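Local atomic coordinates of protein-L-isoaspartate O-methyltransferase beta-aspartate methyltransferase (Plasmodium falciparum, PDB entry 2PBF), a protein that probably repairs damaged proteins by transferring a methyl group from S-adenosyl-L-methionine to the free alpha-carboxyl of L-isoaspartyl residues. Residues 190-203 with 212-224. Numbering follows the deposited sequence.
Sequences IIPIEEDYTQVLYE and IKDRLFDVCFVSL. With SAH (S-adenosyl-L-homocysteine), chain C.
One face of the Phe221 ring takes Pro192 CG, a CH-pi contact 3.5 Å from CG to the ring centroid, while Val219 CB lies at the ring's edge. The Tyr202 ring carries Arg215 CA over one face, offset toward the rim, and its OH meets Glu195 OE2 in the ring plane. Val200 CG1 sits over a face of the Arg215 guanidinium; at the edge is a salt bridge whose hydrogen bond, Arg215 NE to Glu195 OE1 (3.2 Å), is weak, the two planes 39° apart. Arg215 also pairs with Asp218, whose OD1 accepts Thr198 OG1 (2.9 Å) from above the carboxylate plane.

On the other face of this antiparallel edge pairing Leu201 heads an apolar cluster: its CB packs against Val219 CG1, and chi1 of -165° swings CG away from the backbone N, letting CD2 meet Leu216 CD1 (4.0 Å). Phe217 and Phe221 reach Leu69 and Met66 of helix 64-74. Gln199, with its side chain extended, grips the backbone of Phe221 twice, OE1 taking its N-H almost straight (2.8 Å, 174°) and NE2 reaching its O (3.2 Å).

These two amide bonds would hold the backbone at Phe221, just ahead of Val222 and Leu224, which touch S-adenosyl-L-homocysteine.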
# COMPACT_ATOMS: atom_id res chain seq x y z
N ILE A 190 -6.63 -4.69 -3.95
CA ILE A 190 -5.56 -5.68 -4.08
C ILE A 190 -5.31 -6.27 -2.69
O ILE A 190 -5.00 -5.56 -1.75
CB ILE A 190 -4.25 -5.01 -4.60
CG1 ILE A 190 -4.41 -4.55 -6.05
CG2 ILE A 190 -3.00 -5.92 -4.40
CD1 ILE A 190 -4.67 -5.67 -7.04
N ILE A 191 -5.47 -7.58 -2.57
CA ILE A 191 -5.41 -8.20 -1.26
C ILE A 191 -4.98 -9.66 -1.34
O ILE A 191 -5.47 -10.40 -2.18
CB ILE A 191 -6.79 -8.06 -0.52
CG1 ILE A 191 -6.77 -8.80 0.82
CG2 ILE A 191 -7.97 -8.49 -1.43
CD1 ILE A 191 -8.00 -8.51 1.69
N PRO A 192 -4.05 -10.09 -0.46
CA PRO A 192 -3.79 -11.54 -0.38
C PRO A 192 -4.85 -12.23 0.49
O PRO A 192 -5.14 -11.76 1.57
CB PRO A 192 -2.41 -11.63 0.28
CG PRO A 192 -1.89 -10.15 0.34
CD PRO A 192 -3.16 -9.35 0.45
N ILE A 193 -5.42 -13.33 -0.00
CA ILE A 193 -6.36 -14.14 0.80
C ILE A 193 -5.86 -15.60 0.89
O ILE A 193 -5.50 -16.19 -0.13
CB ILE A 193 -7.81 -14.04 0.25
CG1 ILE A 193 -8.28 -12.56 0.24
CG2 ILE A 193 -8.80 -14.91 1.09
CD1 ILE A 193 -9.34 -12.23 -0.77
N GLU A 194 -5.76 -16.13 2.11
CA GLU A 194 -5.45 -17.56 2.32
C GLU A 194 -6.48 -18.43 1.60
O GLU A 194 -7.67 -18.46 1.96
CB GLU A 194 -5.47 -17.97 3.78
CG GLU A 194 -4.66 -17.18 4.78
CD GLU A 194 -4.95 -17.65 6.23
OE1 GLU A 194 -5.68 -18.66 6.42
OE2 GLU A 194 -4.42 -17.03 7.18
N GLU A 195 -6.02 -19.13 0.59
CA GLU A 195 -6.87 -20.03 -0.14
C GLU A 195 -6.21 -21.41 -0.08
O GLU A 195 -5.21 -21.65 -0.78
CB GLU A 195 -6.96 -19.55 -1.57
CG GLU A 195 -7.92 -20.32 -2.43
CD GLU A 195 -8.21 -19.56 -3.67
OE1 GLU A 195 -7.75 -20.00 -4.75
OE2 GLU A 195 -8.86 -18.49 -3.55
N ASP A 196 -6.78 -22.26 0.77
CA ASP A 196 -6.26 -23.59 1.11
C ASP A 196 -4.81 -23.51 1.60
O ASP A 196 -4.58 -23.10 2.74
CB ASP A 196 -6.45 -24.59 -0.04
N TYR A 197 -3.85 -23.84 0.74
CA TYR A 197 -2.43 -23.97 1.14
C TYR A 197 -1.53 -22.90 0.58
O TYR A 197 -0.31 -23.04 0.61
CB TYR A 197 -1.86 -25.35 0.76
CG TYR A 197 -2.52 -26.43 1.53
CD1 TYR A 197 -2.15 -26.70 2.86
CD2 TYR A 197 -3.59 -27.13 0.98
CE1 TYR A 197 -2.79 -27.67 3.57
CE2 TYR A 197 -4.25 -28.09 1.68
CZ TYR A 197 -3.86 -28.36 2.96
OH TYR A 197 -4.54 -29.33 3.62
N THR A 198 -2.13 -21.84 0.04
CA THR A 198 -1.37 -20.69 -0.40
C THR A 198 -2.01 -19.38 0.08
O THR A 198 -3.12 -19.38 0.63
CB THR A 198 -1.14 -20.68 -1.94
OG1 THR A 198 -2.37 -20.41 -2.62
CG2 THR A 198 -0.60 -22.02 -2.40
N GLN A 199 -1.26 -18.28 -0.03
CA GLN A 199 -1.87 -16.95 -0.00
C GLN A 199 -1.98 -16.52 -1.45
O GLN A 199 -1.02 -16.63 -2.21
CB GLN A 199 -1.03 -15.97 0.82
CG GLN A 199 -0.92 -16.36 2.30
CD GLN A 199 0.19 -15.63 3.04
OE1 GLN A 199 1.16 -15.16 2.45
NE2 GLN A 199 0.05 -15.55 4.36
N VAL A 200 -3.17 -16.09 -1.84
CA VAL A 200 -3.47 -15.74 -3.23
C VAL A 200 -3.79 -14.26 -3.35
O VAL A 200 -4.74 -13.75 -2.75
CB VAL A 200 -4.65 -16.58 -3.83
CG1 VAL A 200 -4.82 -16.27 -5.31
CG2 VAL A 200 -4.42 -18.08 -3.66
N LEU A 201 -3.00 -13.57 -4.17
CA LEU A 201 -3.24 -12.16 -4.42
C LEU A 201 -4.44 -11.98 -5.34
O LEU A 201 -4.42 -12.46 -6.47
CB LEU A 201 -2.00 -11.47 -5.01
CG LEU A 201 -2.01 -9.93 -4.98
CD1 LEU A 201 -1.70 -9.41 -3.58
CD2 LEU A 201 -0.99 -9.43 -5.97
N TYR A 202 -5.44 -11.26 -4.83
CA TYR A 202 -6.70 -11.00 -5.53
C TYR A 202 -6.84 -9.54 -5.94
O TYR A 202 -6.50 -8.63 -5.19
CB TYR A 202 -7.90 -11.37 -4.64
CG TYR A 202 -8.33 -12.80 -4.77
CD1 TYR A 202 -7.73 -13.80 -4.01
CD2 TYR A 202 -9.33 -13.15 -5.68
CE1 TYR A 202 -8.11 -15.12 -4.15
CE2 TYR A 202 -9.73 -14.46 -5.83
CZ TYR A 202 -9.12 -15.45 -5.07
OH TYR A 202 -9.54 -16.75 -5.23
N GLU A 203 -7.34 -9.33 -7.14
CA GLU A 203 -7.81 -8.01 -7.55
C GLU A 203 -9.34 -7.99 -7.60
O GLU A 203 -9.97 -8.65 -8.43
CB GLU A 203 -7.20 -7.60 -8.88
CG GLU A 203 -7.67 -6.26 -9.38
CD GLU A 203 -7.03 -5.90 -10.69
OE1 GLU A 203 -5.79 -5.77 -10.73
OE2 GLU A 203 -7.79 -5.77 -11.68
N ILE A 212 -16.39 -8.06 -8.80
CA ILE A 212 -15.75 -9.12 -9.59
C ILE A 212 -14.37 -9.51 -9.04
O ILE A 212 -13.46 -8.68 -8.93
CB ILE A 212 -15.78 -8.86 -11.13
CG1 ILE A 212 -14.56 -8.08 -11.62
CG2 ILE A 212 -17.10 -8.19 -11.56
CD1 ILE A 212 -13.99 -8.63 -12.92
N LYS A 213 -14.23 -10.78 -8.68
CA LYS A 213 -13.05 -11.27 -7.99
C LYS A 213 -12.09 -11.89 -9.00
O LYS A 213 -12.50 -12.72 -9.83
CB LYS A 213 -13.45 -12.29 -6.93
CG LYS A 213 -12.89 -12.03 -5.56
CD LYS A 213 -13.36 -13.08 -4.56
CE LYS A 213 -14.72 -12.74 -3.95
NZ LYS A 213 -15.01 -13.61 -2.77
N ASP A 214 -10.83 -11.48 -8.95
CA ASP A 214 -9.84 -11.85 -9.96
C ASP A 214 -8.61 -12.45 -9.29
O ASP A 214 -7.83 -11.74 -8.64
CB ASP A 214 -9.47 -10.62 -10.79
CG ASP A 214 -8.73 -10.94 -12.06
OD1 ASP A 214 -8.32 -12.11 -12.28
OD2 ASP A 214 -8.55 -10.00 -12.86
N ARG A 215 -8.46 -13.76 -9.45
CA ARG A 215 -7.42 -14.54 -8.80
C ARG A 215 -6.12 -14.33 -9.56
O ARG A 215 -6.01 -14.72 -10.72
CB ARG A 215 -7.84 -16.03 -8.80
CG ARG A 215 -7.24 -16.86 -7.65
CD ARG A 215 -7.35 -18.41 -7.79
NE ARG A 215 -6.11 -19.02 -7.30
CZ ARG A 215 -5.02 -19.21 -8.05
NH1 ARG A 215 -5.03 -18.90 -9.35
NH2 ARG A 215 -3.92 -19.73 -7.52
N LEU A 216 -5.13 -13.70 -8.93
CA LEU A 216 -3.91 -13.32 -9.66
C LEU A 216 -2.86 -14.41 -9.62
O LEU A 216 -2.72 -15.16 -10.58
CB LEU A 216 -3.36 -11.96 -9.19
CG LEU A 216 -4.22 -10.73 -9.52
CD1 LEU A 216 -3.53 -9.45 -9.10
CD2 LEU A 216 -4.63 -10.65 -11.01
N PHE A 217 -2.13 -14.51 -8.52
CA PHE A 217 -1.17 -15.59 -8.31
C PHE A 217 -0.81 -15.72 -6.83
O PHE A 217 -1.19 -14.88 -6.01
CB PHE A 217 0.09 -15.35 -9.15
CG PHE A 217 0.58 -13.95 -9.10
CD1 PHE A 217 1.16 -13.45 -7.94
CD2 PHE A 217 0.45 -13.11 -10.20
CE1 PHE A 217 1.61 -12.16 -7.88
CE2 PHE A 217 0.90 -11.80 -10.15
CZ PHE A 217 1.48 -11.33 -8.98
N ASP A 218 -0.07 -16.78 -6.51
CA ASP A 218 0.35 -17.07 -5.16
C ASP A 218 1.41 -16.08 -4.69
O ASP A 218 2.27 -15.66 -5.45
CB ASP A 218 0.84 -18.51 -5.05
CG ASP A 218 -0.21 -19.51 -5.47
OD1 ASP A 218 -1.39 -19.30 -5.10
OD2 ASP A 218 0.13 -20.48 -6.19
N VAL A 219 1.31 -15.70 -3.42
CA VAL A 219 2.18 -14.69 -2.83
C VAL A 219 2.55 -15.08 -1.41
O VAL A 219 2.00 -16.03 -0.86
CB VAL A 219 1.53 -13.26 -2.83
CG1 VAL A 219 1.56 -12.64 -4.22
CG2 VAL A 219 0.11 -13.27 -2.27
N CYS A 220 3.50 -14.36 -0.82
CA CYS A 220 3.90 -14.53 0.57
C CYS A 220 3.86 -13.17 1.30
O CYS A 220 4.67 -12.27 1.03
CB CYS A 220 5.29 -15.17 0.64
SG CYS A 220 5.36 -16.82 -0.14
N PHE A 221 2.89 -13.03 2.21
CA PHE A 221 2.71 -11.81 2.98
C PHE A 221 2.62 -12.13 4.45
O PHE A 221 2.23 -13.23 4.81
CB PHE A 221 1.42 -11.12 2.57
CG PHE A 221 1.53 -10.29 1.32
CD1 PHE A 221 1.63 -8.89 1.40
CD2 PHE A 221 1.48 -10.89 0.07
CE1 PHE A 221 1.71 -8.11 0.27
CE2 PHE A 221 1.56 -10.12 -1.08
CZ PHE A 221 1.67 -8.74 -0.99
N VAL A 222 2.97 -11.17 5.29
CA VAL A 222 2.67 -11.26 6.72
C VAL A 222 1.13 -11.33 6.85
O VAL A 222 0.39 -10.90 5.96
CB VAL A 222 3.29 -10.09 7.57
CG1 VAL A 222 4.58 -9.52 6.94
CG2 VAL A 222 2.31 -8.96 7.80
N SER A 223 0.65 -11.87 7.97
CA SER A 223 -0.78 -12.04 8.22
C SER A 223 -1.55 -10.76 8.62
O SER A 223 -1.06 -9.95 9.43
CB SER A 223 -0.98 -13.11 9.30
OG SER A 223 -2.36 -13.41 9.42
N LEU A 224 -2.75 -10.60 8.07
CA LEU A 224 -3.67 -9.53 8.51
C LEU A 224 -4.40 -9.97 9.79
O LEU A 224 -5.39 -10.69 9.73
CB LEU A 224 -4.68 -9.18 7.40
CG LEU A 224 -5.53 -7.93 7.61
CD1 LEU A 224 -4.69 -6.69 7.44
CD2 LEU A 224 -6.73 -7.94 6.66
N SAH C . 3.10 -2.12 2.91
CA SAH C . 3.93 -2.48 4.08
CB SAH C . 3.65 -3.92 4.46
CG SAH C . 4.11 -4.15 5.89
SD SAH C . 3.80 -5.83 6.42
C SAH C . 5.43 -2.26 3.87
O SAH C . 5.94 -2.63 2.81
OXT SAH C . 6.14 -1.69 4.74
C5' SAH C . 2.03 -5.64 6.74
C4' SAH C . 1.64 -4.66 7.84
O4' SAH C . 0.29 -4.90 8.14
C3' SAH C . 2.39 -4.77 9.16
O3' SAH C . 3.03 -3.54 9.44
C2' SAH C . 1.32 -5.11 10.19
O2' SAH C . 1.55 -4.49 11.43
C1' SAH C . 0.08 -4.58 9.51
N9 SAH C . -1.20 -5.22 9.90
C8 SAH C . -1.40 -6.54 10.16
N7 SAH C . -2.71 -6.72 10.43
C5 SAH C . -3.36 -5.54 10.37
C6 SAH C . -4.69 -5.16 10.58
N6 SAH C . -5.63 -6.03 10.93
N1 SAH C . -5.05 -3.85 10.41
C2 SAH C . -4.10 -2.91 10.05
N3 SAH C . -2.80 -3.31 9.86
C4 SAH C . -2.42 -4.59 10.02
O HOH W 1 -11.32 -7.84 -10.66